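Local structure of dihydroorotase (Saccharomyces cerevisiae S288C, 6L0A) at residues Gly20-Leu25 / Lys342-Ile347; Leu84-Ala89 / Met127-Leu132. The protein catalyses the zinc-dependent, reversible ring closure of N-carbamoyl-L-aspartate to (S)-dihydroorotate, the third step of de novo pyrimidine biosynthesis. All coordinates share one frame; numbering follows the deposited sequence.

Contact 1: Gly20-Leu25 / Lys342-Ile347; sequences GAMCEL and KDISII
A21 sets its CB against CD1 of I344 at 3.8 Å, at the solvent-facing side of an apolar contact. That same CD1 reaches past it to the helix backbone and lies 3.4 Å from N of M22. M22 itself leaves the helix with CG anti to the backbone N (chi1 180°), then bends at chi2 and chi3. The bent chain brings SD tip to tip with I346, 3.6 Å from its CD1, and lays CE against CG2 of I344 at 3.7 Å. M22 also rests on P261 and P263. An alanine at M22 would probably open a gap beside CG2 of I344 and CD1 of I346, while the contact of CB with CD1 of I344 stayed. One turn on, L25 sends CD2 between the two isoleucines, 3.6 Å from CG2 of I344 and 3.8 Å from CD1 of I346; it slides past I344 in the opposite direction but meets I346 tip to tip. I346 pairs by backbone with I338, so the arrangement is a small two-stranded antiparallel hairpin, 338-339 with 345-346, packed by its apolar side chains on the first turns of helix 20-32.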
loop_
_atom_site.group_PDB
_atom_site.type_symbol
_atom_site.label_atom_id
_atom_site.label_comp_id
_atom_site.label_asym_id
_atom_site.label_seq_id
_atom_site.Cartn_x
_atom_site.Cartn_y
_atom_site.Cartn_z
ATOM N N GLY C 20 16.300 25.309 -0.212
ATOM C CA GLY C 20 17.712 24.941 -0.282
ATOM C C GLY C 20 18.119 24.272 -1.583
ATOM O O GLY C 20 17.663 24.632 -2.674
ATOM N N ALA C 21 18.995 23.270 -1.464
ATOM C CA ALA C 21 19.542 22.612 -2.650
ATOM C C ALA C 21 18.463 21.897 -3.448
ATOM O O ALA C 21 18.513 21.872 -4.684
ATOM C CB ALA C 21 20.641 21.621 -2.252
ATOM N N MET C 22 17.492 21.282 -2.767
ATOM C CA MET C 22 16.413 20.623 -3.493
ATOM C C MET C 22 15.675 21.626 -4.370
ATOM O O MET C 22 15.360 21.333 -5.528
ATOM C CB MET C 22 15.453 19.944 -2.514
ATOM C CG MET C 22 14.285 19.238 -3.197
ATOM S SD MET C 22 14.836 17.860 -4.211
ATOM C CE MET C 22 14.902 16.535 -2.977
ATOM N N CYS C 23 15.419 22.818 -3.828
ATOM C CA CYS C 23 14.744 23.873 -4.580
ATOM C C CYS C 23 15.557 24.305 -5.794
ATOM O O CYS C 23 14.999 24.565 -6.863
ATOM C CB CYS C 23 14.486 25.067 -3.665
ATOM S SG CYS C 23 13.478 26.379 -4.394
ATOM N N GLU C 24 16.874 24.420 -5.636
ATOM C CA GLU C 24 17.724 24.776 -6.767
ATOM C C GLU C 24 17.680 23.715 -7.855
ATOM O O GLU C 24 17.753 24.039 -9.047
ATOM C CB GLU C 24 19.158 24.991 -6.283
ATOM C CG GLU C 24 19.260 26.078 -5.223
ATOM C CD GLU C 24 20.693 26.413 -4.868
ATOM O OE1 GLU C 24 21.614 25.774 -5.426
ATOM O OE2 GLU C 24 20.892 27.320 -4.030
ATOM N N LEU C 25 17.548 22.445 -7.468
ATOM C CA LEU C 25 17.453 21.384 -8.461
ATOM C C LEU C 25 16.121 21.435 -9.194
ATOM O O LEU C 25 16.074 21.350 -10.422
ATOM C CB LEU C 25 17.648 20.025 -7.778
ATOM C CG LEU C 25 17.460 18.729 -8.568
ATOM C CD1 LEU C 25 18.290 18.702 -9.845
ATOM C CD2 LEU C 25 17.818 17.549 -7.677
ATOM N N LYS C 342 25.387 16.590 -6.600
ATOM C CA LYS C 342 25.960 16.708 -5.269
ATOM C C LYS C 342 25.354 15.646 -4.359
ATOM O O LYS C 342 25.663 14.459 -4.510
ATOM C CB LYS C 342 25.759 18.123 -4.727
ATOM C CG LYS C 342 26.521 19.170 -5.542
ATOM C CD LYS C 342 26.143 20.598 -5.170
ATOM C CE LYS C 342 25.258 21.225 -6.240
ATOM N NZ LYS C 342 26.043 22.004 -7.243
ATOM N N ASP C 343 24.475 16.033 -3.435
ATOM C CA ASP C 343 23.951 15.087 -2.456
ATOM C C ASP C 343 22.518 14.630 -2.729
ATOM O O ASP C 343 21.965 13.890 -1.908
ATOM C CB ASP C 343 24.022 15.689 -1.049
ATOM C CG ASP C 343 25.450 15.890 -0.571
ATOM O OD1 ASP C 343 26.384 15.513 -1.316
ATOM O OD2 ASP C 343 25.637 16.418 0.550
ATOM N N ILE C 344 21.902 15.026 -3.842
ATOM C CA ILE C 344 20.473 14.792 -4.046
ATOM C C ILE C 344 20.264 13.945 -5.291
ATOM O O ILE C 344 20.693 14.324 -6.388
ATOM C CB ILE C 344 19.686 16.109 -4.147
ATOM C CG1 ILE C 344 19.779 16.871 -2.824
ATOM C CG2 ILE C 344 18.233 15.837 -4.515
ATOM C CD1 ILE C 344 19.085 18.237 -2.838
ATOM N N SER C 345 19.591 12.803 -5.121
ATOM C CA SER C 345 19.071 12.009 -6.223
ATOM C C SER C 345 17.582 11.781 -6.002
ATOM O O SER C 345 17.172 11.407 -4.903
ATOM C CB SER C 345 19.790 10.663 -6.328
ATOM O OG SER C 345 21.188 10.852 -6.422
ATOM N N ILE C 346 16.784 12.005 -7.041
ATOM C CA ILE C 346 15.343 11.783 -7.009
ATOM C C ILE C 346 15.002 10.726 -8.042
ATOM O O ILE C 346 15.497 10.770 -9.174
ATOM C CB ILE C 346 14.556 13.073 -7.310
ATOM C CG1 ILE C 346 14.901 14.177 -6.323
ATOM C CG2 ILE C 346 13.046 12.797 -7.319
ATOM C CD1 ILE C 346 14.650 15.558 -6.917
ATOM N N ILE C 347 14.133 9.790 -7.671
ATOM C CA ILE C 347 13.586 8.816 -8.609
ATOM C C ILE C 347 12.353 9.442 -9.257
ATOM O O ILE C 347 11.353 9.676 -8.555
ATOM C CB ILE C 347 13.244 7.492 -7.916
ATOM C CG1 ILE C 347 14.377 7.078 -6.969
ATOM C CG2 ILE C 347 12.989 6.424 -8.951
ATOM C CD1 ILE C 347 15.685 6.739 -7.698
#

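Contact 2: Leu84-Ala89 / Met127-Leu132; sequences LIHEAA and MQEENL
H86 and E130 meet through a His-carboxylate hydrogen bond: ND1 of H86 donates to OE2 of E130 over a short 2.5 Å, with an N-H...O angle of 164°. The oxygen lies nearly in the ring plane and receives the proton on its anti lone pair, the one turned away from OE1, while the carboxylate plane is rotated 67° from the ring. The bend of E130 at chi2 (-74°) puts its CD 3.7 Å from CB of A89. Nearer the backbone, CB of E130 packs on CB of A89 at 3.6 Å. A second carboxylate comes to another part of the ring edge, with OE1 of E129 3.1 Å from CE1 of H86 and also in plane. Two acidic groups this close would be expected to favour a protonated, positively charged imidazole. Beneath the polar pair the contact turns apolar: CG2 of I85 packs on CD1 of L132 at 3.7 Å and on CG of M127 at 4.0 Å, and the same CD1 of L132 lies 4.1 Å from CB of A89. Here two helices of the TIM-barrel-like amidohydrolase fold, 82-90 and 121-130, pack side by side, and the second gives way to strand 133-136 of the parallel sheet. The turn between them is a Schellman motif: N131 takes positive phi, and N of L132 bonds back to O of M127, which brings the leucine side chain round to the neighbouring helix. Further out, NE2 of Q90 gives OE2 of E130 a second hydrogen bond, so this oxygen is gripped from two residues of the other helix. A126, a turn before E130, touches both I85 and H86, and V97 lies against M127.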
loop_
_atom_site.group_PDB
_atom_site.type_symbol
_atom_site.label_atom_id
_atom_site.label_comp_id
_atom_site.label_asym_id
_atom_site.label_seq_id
_atom_site.Cartn_x
_atom_site.Cartn_y
_atom_site.Cartn_z
ATOM N N LEU C 84 -4.241 39.330 8.296
ATOM C CA LEU C 84 -3.115 38.910 7.465
ATOM C C LEU C 84 -3.583 38.450 6.090
ATOM O O LEU C 84 -2.892 38.668 5.089
ATOM C CB LEU C 84 -2.334 37.804 8.167
ATOM C CG LEU C 84 -1.249 37.135 7.323
ATOM C CD1 LEU C 84 -0.272 38.177 6.767
ATOM C CD2 LEU C 84 -0.515 36.072 8.121
ATOM N N ILE C 85 -4.749 37.805 6.022
ATOM C CA ILE C 85 -5.327 37.438 4.730
ATOM C C ILE C 85 -5.586 38.686 3.889
ATOM O O ILE C 85 -5.213 38.756 2.711
ATOM C CB ILE C 85 -6.619 36.625 4.939
ATOM C CG1 ILE C 85 -6.322 35.313 5.672
ATOM C CG2 ILE C 85 -7.338 36.400 3.607
ATOM C CD1 ILE C 85 -5.495 34.310 4.853
ATOM N N HIS C 86 -6.246 39.686 4.481
ATOM C CA HIS C 86 -6.503 40.936 3.772
ATOM C C HIS C 86 -5.198 41.609 3.351
ATOM O O HIS C 86 -5.064 42.075 2.215
ATOM C CB HIS C 86 -7.333 41.875 4.656
ATOM C CG HIS C 86 -8.761 41.450 4.821
ATOM N ND1 HIS C 86 -9.668 41.470 3.786
ATOM C CD2 HIS C 86 -9.435 40.996 5.904
ATOM C CE1 HIS C 86 -10.842 41.045 4.222
ATOM N NE2 HIS C 86 -10.724 40.745 5.504
ATOM N N GLU C 87 -4.225 41.662 4.263
ATOM C CA GLU C 87 -2.946 42.303 3.972
ATOM C C GLU C 87 -2.226 41.610 2.817
ATOM O O GLU C 87 -1.785 42.263 1.862
ATOM C CB GLU C 87 -2.083 42.300 5.231
ATOM C CG GLU C 87 -0.721 42.932 5.065
ATOM C CD GLU C 87 0.085 42.926 6.357
ATOM O OE1 GLU C 87 0.312 41.828 6.913
ATOM O OE2 GLU C 87 0.495 44.016 6.815
ATOM N N ALA C 88 -2.092 40.280 2.891
ATOM C CA ALA C 88 -1.395 39.540 1.840
ATOM C C ALA C 88 -2.123 39.648 0.511
ATOM O O ALA C 88 -1.491 39.756 -0.545
ATOM C CB ALA C 88 -1.245 38.071 2.239
ATOM N N ALA C 89 -3.457 39.618 0.543
ATOM C CA ALA C 89 -4.235 39.689 -0.687
ATOM C C ALA C 89 -4.052 41.035 -1.371
ATOM O O ALA C 89 -3.831 41.106 -2.587
ATOM C CB ALA C 89 -5.713 39.444 -0.391
ATOM N N MET C 127 -10.921 35.296 3.079
ATOM C CA MET C 127 -10.570 34.793 1.752
ATOM C C MET C 127 -11.675 35.063 0.741
ATOM O O MET C 127 -11.400 35.453 -0.402
ATOM C CB MET C 127 -10.282 33.292 1.817
ATOM C CG MET C 127 -9.030 32.959 2.589
ATOM S SD MET C 127 -8.819 31.176 2.734
ATOM C CE MET C 127 -8.530 30.797 1.000
ATOM N N GLN C 128 -12.931 34.821 1.132
ATOM C CA GLN C 128 -14.050 35.018 0.212
ATOM C C GLN C 128 -14.132 36.473 -0.238
ATOM O O GLN C 128 -14.324 36.759 -1.428
ATOM C CB GLN C 128 -15.354 34.577 0.883
ATOM C CG GLN C 128 -16.581 34.576 -0.030
ATOM C CD GLN C 128 -17.804 33.942 0.628
ATOM O OE1 GLN C 128 -18.421 33.023 0.072
ATOM N NE2 GLN C 128 -18.164 34.432 1.814
ATOM N N GLU C 129 -13.964 37.402 0.697
ATOM C CA GLU C 129 -14.008 38.817 0.345
ATOM C C GLU C 129 -12.858 39.213 -0.573
ATOM O O GLU C 129 -12.993 40.157 -1.359
ATOM C CB GLU C 129 -13.982 39.664 1.613
ATOM C CG GLU C 129 -15.234 39.556 2.458
ATOM C CD GLU C 129 -15.045 40.144 3.841
ATOM O OE1 GLU C 129 -13.927 40.622 4.139
ATOM O OE2 GLU C 129 -16.010 40.126 4.634
ATOM N N GLU C 130 -11.726 38.516 -0.500
ATOM C CA GLU C 130 -10.559 38.882 -1.292
ATOM C C GLU C 130 -10.433 38.068 -2.571
ATOM O O GLU C 130 -9.456 38.243 -3.306
ATOM C CB GLU C 130 -9.280 38.739 -0.454
ATOM C CG GLU C 130 -9.206 39.636 0.783
ATOM C CD GLU C 130 -8.927 41.103 0.457
ATOM O OE1 GLU C 130 -8.767 41.449 -0.739
ATOM O OE2 GLU C 130 -8.870 41.913 1.408
ATOM N N ASN C 131 -11.403 37.190 -2.855
ATOM C CA ASN C 131 -11.401 36.352 -4.054
ATOM C C ASN C 131 -10.157 35.464 -4.114
ATOM O O ASN C 131 -9.569 35.259 -5.178
ATOM C CB ASN C 131 -11.532 37.191 -5.330
ATOM C CG ASN C 131 -12.031 36.369 -6.519
ATOM O OD1 ASN C 131 -12.604 35.286 -6.345
ATOM N ND2 ASN C 131 -11.809 36.876 -7.732
ATOM N N LEU C 132 -9.756 34.935 -2.962
ATOM C CA LEU C 132 -8.658 33.984 -2.870
ATOM C C LEU C 132 -9.204 32.562 -2.961
ATOM O O LEU C 132 -10.363 32.299 -2.635
ATOM C CB LEU C 132 -7.890 34.162 -1.560
ATOM C CG LEU C 132 -7.127 35.470 -1.296
ATOM C CD1 LEU C 132 -6.602 35.506 0.127
ATOM C CD2 LEU C 132 -5.962 35.634 -2.289
#

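Contacts 1 and 2 do not touch: their centres are 34 Å apart and their nearest atoms about 20 Å. Along the chain, contact 2 is nested inside the long loop that contact 1 closes. Contact 1 is the one near the active site, with the side chain of M22 about 8 Å from that of H16, a zinc ligand, about 10 Å from the bound malate and about 14 Å from a zinc ion. Contact 2 lies away from the annotated sites. The two also differ in chemistry, since 20-25 meets 342-347 through apolar side chains, whereas 84-89 and 127-132 combine apolar packing with a polar pair.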